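Local coordinates for ESXA (Geobacillus thermodenitrificans, PDB 3ZBH), which is of unknown function but, as a WXG100 (ESAT-6) family protein, is probably exported as a small helical dimer by a type VII secretion system, at residues B[32-36]-B[58-62]; B[21-25]-B[72-76]. All blocks are in the same frame, centred on the assembly; numbering follows the deposited sequence.

Contact 1. Residues B[32-36]-B[58-62]; sequences IARLD and YQELR. With ACT (acetate ion), chain L.
The helical hairpin of the WXG100 fold is joined here, in the half nearer its turn, by a polar bridge at the edge of the buried face, between its two long helices. Residues 32-36 and 58-62 are both helical and run antiparallel at 164°, with axes 12.1 Å apart at closest approach, so wide that long side chains must span the gap. The CA atoms of I32 and R62 lie 7.4 Å apart, those of L35 and Y58 8.9 Å. Y58 (chi1 t, chi2 67°) points toward helix 11-45 and passes its ring beside L35, whose CB is 3.7 Å from Y58 CE1. R62 is extended, with chi1 to chi3 all t, and one face of its guanidinium lies against I32, CG2 of I32 being 3.4 Å from NE of R62. Both side chains converge on D36 (chi1 m). The salt bridge is bidentate: R62 NH2 donates to D36 OD2 at 2.9 Å and R62 NE to D36 OD1 at 3.0 Å. The second subunit adds M68, which packs on Y58, and E24, which forms a salt bridge with R34 of helix 11-45 in this chain. An acetate, probably from the crystallisation liquor, accepts from R62, with NH2 of R62 3.1 Å from its OXT. D36 OD1 is shared, for the Y58 hydroxyl also donates to it, OH to OD1 2.6 Å.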
loop_
_atom_site.group_PDB
_atom_site.type_symbol
_atom_site.label_atom_id
_atom_site.label_comp_id
_atom_site.label_asym_id
_atom_site.label_seq_id
_atom_site.Cartn_x
_atom_site.Cartn_y
_atom_site.Cartn_z
ATOM N N ILE B 32 0.421 4.422 -5.310
ATOM C CA ILE B 32 -0.339 4.357 -6.545
ATOM C C ILE B 32 0.283 5.204 -7.667
ATOM O O ILE B 32 0.431 4.743 -8.790
ATOM C CB ILE B 32 -1.818 4.703 -6.327
ATOM C CG1 ILE B 32 -2.493 3.602 -5.486
ATOM C CG2 ILE B 32 -2.535 4.827 -7.673
ATOM C CD1 ILE B 32 -2.277 2.175 -6.020
ATOM N N ALA B 33 0.688 6.421 -7.331
ATOM C CA ALA B 33 1.376 7.291 -8.273
ATOM C C ALA B 33 2.641 6.630 -8.823
ATOM O O ALA B 33 2.872 6.658 -10.027
ATOM C CB ALA B 33 1.702 8.616 -7.601
ATOM N N ARG B 34 3.450 6.024 -7.960
ATOM C CA ARG B 34 4.652 5.314 -8.423
ATOM C C ARG B 34 4.345 4.096 -9.306
ATOM O O ARG B 34 4.981 3.900 -10.364
ATOM C CB ARG B 34 5.564 4.902 -7.262
ATOM C CG ARG B 34 6.137 6.049 -6.443
ATOM C CD ARG B 34 7.218 5.531 -5.495
ATOM N NE ARG B 34 6.756 4.491 -4.559
ATOM C CZ ARG B 34 6.176 4.718 -3.378
ATOM N NH1 ARG B 34 5.955 5.957 -2.959
ATOM N NH2 ARG B 34 5.829 3.693 -2.602
ATOM N N LEU B 35 3.378 3.284 -8.879
ATOM C CA LEU B 35 2.909 2.170 -9.710
ATOM C C LEU B 35 2.265 2.636 -11.025
ATOM O O LEU B 35 2.371 1.954 -12.027
ATOM C CB LEU B 35 1.913 1.298 -8.938
ATOM C CG LEU B 35 2.465 0.632 -7.670
ATOM C CD1 LEU B 35 1.342 -0.192 -7.036
ATOM C CD2 LEU B 35 3.653 -0.260 -8.019
ATOM N N ASP B 36 1.602 3.789 -11.035
ATOM C CA ASP B 36 1.052 4.292 -12.291
ATOM C C ASP B 36 2.166 4.537 -13.322
ATOM O O ASP B 36 2.051 4.152 -14.505
ATOM C CB ASP B 36 0.258 5.594 -12.090
ATOM C CG ASP B 36 -1.117 5.374 -11.498
ATOM O OD1 ASP B 36 -1.627 4.212 -11.447
ATOM O OD2 ASP B 36 -1.690 6.393 -11.067
ATOM N N TYR B 58 -3.780 -4.814 -12.650
ATOM C CA TYR B 58 -3.447 -3.577 -11.948
ATOM C C TYR B 58 -4.641 -2.619 -11.869
ATOM O O TYR B 58 -5.051 -2.191 -10.764
ATOM C CB TYR B 58 -2.243 -2.885 -12.606
ATOM C CG TYR B 58 -1.966 -1.557 -11.955
ATOM C CD1 TYR B 58 -1.528 -1.515 -10.642
ATOM C CD2 TYR B 58 -2.194 -0.344 -12.629
ATOM C CE1 TYR B 58 -1.285 -0.317 -9.996
ATOM C CE2 TYR B 58 -1.926 0.876 -11.998
ATOM C CZ TYR B 58 -1.485 0.876 -10.677
ATOM O OH TYR B 58 -1.244 2.034 -9.988
ATOM N N GLN B 59 -5.210 -2.283 -13.024
ATOM C CA GLN B 59 -6.372 -1.391 -13.066
ATOM C C GLN B 59 -7.620 -1.939 -12.349
ATOM O O GLN B 59 -8.471 -1.166 -11.896
ATOM C CB GLN B 59 -6.714 -0.975 -14.502
ATOM C CG GLN B 59 -5.643 -0.113 -15.187
ATOM C CD GLN B 59 -5.494 1.281 -14.593
ATOM O OE1 GLN B 59 -4.381 1.815 -14.504
ATOM N NE2 GLN B 59 -6.605 1.879 -14.184
ATOM N N GLU B 60 -7.735 -3.260 -12.249
ATOM C CA GLU B 60 -8.808 -3.858 -11.447
ATOM C C GLU B 60 -8.633 -3.579 -9.943
ATOM O O GLU B 60 -9.611 -3.448 -9.204
ATOM C CB GLU B 60 -8.880 -5.372 -11.712
ATOM C CG GLU B 60 -10.208 -6.024 -11.351
ATOM C CD GLU B 60 -10.197 -6.700 -9.988
ATOM O OE1 GLU B 60 -9.339 -7.585 -9.763
ATOM O OE2 GLU B 60 -11.055 -6.354 -9.140
ATOM N N LEU B 61 -7.388 -3.488 -9.493
ATOM C CA LEU B 61 -7.107 -3.359 -8.075
ATOM C C LEU B 61 -6.962 -1.914 -7.626
ATOM O O LEU B 61 -7.185 -1.586 -6.459
ATOM C CB LEU B 61 -5.825 -4.111 -7.727
ATOM C CG LEU B 61 -5.876 -5.626 -7.915
ATOM C CD1 LEU B 61 -4.482 -6.200 -7.720
ATOM C CD2 LEU B 61 -6.872 -6.255 -6.950
ATOM N N ARG B 62 -6.564 -1.059 -8.548
ATOM C CA ARG B 62 -6.284 0.335 -8.236
ATOM C C ARG B 62 -7.445 1.036 -7.502
ATOM O O ARG B 62 -7.199 1.761 -6.552
ATOM C CB ARG B 62 -5.902 1.083 -9.508
ATOM C CG ARG B 62 -5.171 2.409 -9.265
ATOM C CD ARG B 62 -5.050 3.141 -10.607
ATOM N NE ARG B 62 -4.417 4.443 -10.467
ATOM C CZ ARG B 62 -5.069 5.578 -10.218
ATOM N NH1 ARG B 62 -6.399 5.591 -10.058
ATOM N NH2 ARG B 62 -4.384 6.707 -10.115
HETATM C C ACT L . -7.438 9.014 -9.465
HETATM O O ACT L . -7.393 8.405 -8.381
HETATM O OXT ACT L . -6.468 9.005 -10.258
HETATM C CH3 ACT L . -8.682 9.779 -9.809
#

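Contact 2. Residues B[21-25]-B[72-76]; sequences YNVES and LNEVG. With ACT (acetate ion), chain I.
Residues 21-25 and 72-76 are helical throughout and antiparallel at 160°, their axes approaching to 7.9 Å. Y21 pairs with G76 (CA atoms 5.1 Å apart) and N22 with N73 (CA atoms 5.4 Å apart). G76 has no side chain on this inward side; a CB there would clash with the amide of N22 as it is placed, whose ND2 sits 3.8 Å from G76 CA. Y21 (chi1 m) points toward the partner helix, and V75 CG1 lies over its ring face, 3.5 Å from the centroid, in a CH-pi contact. L72 CD2 meets the ring edge, 3.6 Å from Y21 CD1. This is close helix-helix packing in the antiparallel hairpin of the WXG100 fold; the second subunit extends the apolar layer with L35 on L72 and F54 on V75. On the other flank, N22 ND2 makes a weak 3.1 Å hydrogen bond to N73 OD1. One water links N22 O (2.8 Å) to N73 OD1 (3.0 Å), and another links N22 ND2 (2.6 Å) to N73 O (2.7 Å). S25 OG is hydrogen-bonded to A69 O within the chain. The Y21 hydroxyl donates to an acetate, probably from the crystallisation liquor, with OH 2.6 Å from OXT; S39 of the second subunit also binds this ion.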
loop_
_atom_site.group_PDB
_atom_site.type_symbol
_atom_site.label_atom_id
_atom_site.label_comp_id
_atom_site.label_asym_id
_atom_site.label_seq_id
_atom_site.Cartn_x
_atom_site.Cartn_y
_atom_site.Cartn_z
ATOM N N TYR B 21 -2.832 6.901 10.780
ATOM C CA TYR B 21 -3.819 6.771 9.703
ATOM C C TYR B 21 -3.602 7.790 8.554
ATOM O O TYR B 21 -3.675 7.423 7.359
ATOM C CB TYR B 21 -5.244 6.840 10.271
ATOM C CG TYR B 21 -5.682 5.479 10.775
ATOM C CD1 TYR B 21 -6.210 4.547 9.901
ATOM C CD2 TYR B 21 -5.506 5.108 12.116
ATOM C CE1 TYR B 21 -6.586 3.288 10.335
ATOM C CE2 TYR B 21 -5.894 3.856 12.565
ATOM C CZ TYR B 21 -6.437 2.961 11.671
ATOM O OH TYR B 21 -6.795 1.707 12.083
ATOM N N ASN B 22 -3.314 9.045 8.903
ATOM C CA ASN B 22 -3.054 10.042 7.837
ATOM C C ASN B 22 -1.746 9.794 7.111
ATOM O O ASN B 22 -1.669 9.946 5.896
ATOM C CB ASN B 22 -3.095 11.467 8.367
ATOM C CG ASN B 22 -4.463 11.860 8.868
ATOM O OD1 ASN B 22 -4.566 12.562 9.866
ATOM N ND2 ASN B 22 -5.517 11.404 8.201
ATOM N N VAL B 23 -0.720 9.382 7.847
ATOM C CA VAL B 23 0.516 8.956 7.207
ATOM C C VAL B 23 0.277 7.785 6.239
ATOM O O VAL B 23 0.756 7.792 5.083
ATOM C CB VAL B 23 1.600 8.577 8.270
ATOM C CG1 VAL B 23 2.752 7.809 7.628
ATOM C CG2 VAL B 23 2.080 9.822 9.007
ATOM N N GLU B 24 -0.437 6.762 6.684
ATOM C CA GLU B 24 -0.626 5.604 5.814
ATOM C C GLU B 24 -1.509 5.946 4.610
ATOM O O GLU B 24 -1.301 5.404 3.530
ATOM C CB GLU B 24 -1.113 4.354 6.584
ATOM C CG GLU B 24 -0.160 3.826 7.671
ATOM C CD GLU B 24 1.295 3.583 7.216
ATOM O OE1 GLU B 24 1.608 3.542 6.001
ATOM O OE2 GLU B 24 2.165 3.439 8.095
ATOM N N SER B 25 -2.449 6.887 4.761
ATOM C CA SER B 25 -3.203 7.329 3.606
ATOM C C SER B 25 -2.236 7.920 2.542
ATOM O O SER B 25 -2.352 7.584 1.363
ATOM C CB SER B 25 -4.257 8.373 3.966
ATOM O OG SER B 25 -4.871 8.829 2.766
ATOM N N LEU B 72 -8.701 5.528 5.359
ATOM C CA LEU B 72 -7.685 5.845 6.341
ATOM C C LEU B 72 -7.749 7.319 6.726
ATOM O O LEU B 72 -7.589 7.655 7.869
ATOM C CB LEU B 72 -6.277 5.509 5.823
ATOM C CG LEU B 72 -6.032 4.017 5.456
ATOM C CD1 LEU B 72 -4.712 3.874 4.712
ATOM C CD2 LEU B 72 -6.140 3.031 6.626
ATOM N N ASN B 73 -7.970 8.205 5.753
ATOM C CA ASN B 73 -8.143 9.638 6.119
ATOM C C ASN B 73 -9.405 9.924 6.943
ATOM O O ASN B 73 -9.395 10.794 7.814
ATOM C CB ASN B 73 -8.173 10.496 4.861
ATOM C CG ASN B 73 -6.793 10.815 4.350
ATOM O OD1 ASN B 73 -5.894 11.211 5.107
ATOM N ND2 ASN B 73 -6.606 10.642 3.071
ATOM N N GLU B 74 -10.505 9.252 6.618
ATOM C CA GLU B 74 -11.752 9.427 7.385
ATOM C C GLU B 74 -11.545 8.957 8.826
ATOM O O GLU B 74 -11.983 9.620 9.763
ATOM C CB GLU B 74 -12.910 8.652 6.750
ATOM C CG GLU B 74 -13.339 9.293 5.445
ATOM C CD GLU B 74 -14.494 8.609 4.751
ATOM O OE1 GLU B 74 -14.694 7.372 4.885
ATOM O OE2 GLU B 74 -15.175 9.336 4.008
ATOM N N VAL B 75 -10.882 7.810 8.992
ATOM C CA VAL B 75 -10.510 7.330 10.347
ATOM C C VAL B 75 -9.600 8.334 11.047
ATOM O O VAL B 75 -9.800 8.654 12.209
ATOM C CB VAL B 75 -9.834 5.928 10.293
ATOM C CG1 VAL B 75 -9.284 5.525 11.688
ATOM C CG2 VAL B 75 -10.830 4.873 9.806
ATOM N N GLY B 76 -8.591 8.845 10.327
ATOM C CA GLY B 76 -7.693 9.814 10.924
ATOM C C GLY B 76 -8.458 11.019 11.422
ATOM O O GLY B 76 -8.206 11.530 12.520
HETATM C C ACT I . -9.358 -0.041 10.264
HETATM O O ACT I . -9.951 -1.083 10.614
HETATM O OXT ACT I . -8.135 0.120 10.505
HETATM C CH3 ACT I . -10.139 1.010 9.518
HETATM O O HOH W 1 -3.060 11.840 4.421
HETATM O O HOH W 2 -7.667 12.889 7.944
#

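How the contacts relate
From the N terminus, helix 11-45 contributes first 21-25 and then 32-36; after the short turn the chain returns along helix 48-95, which supplies 58-62 before 72-76. Contact 1 therefore closes the inner loop around the turn and is nested within the larger loop closed by contact 2, the order expected of an antiparallel hairpin. Their centres are 19 Å apart and their nearest atoms about 8 Å, so the two tie the same helices together at separate levels. In the two-chain assembly 32-36 of one copy lies against contact 2 of the other, so the two levels are also joined across the subunit interface.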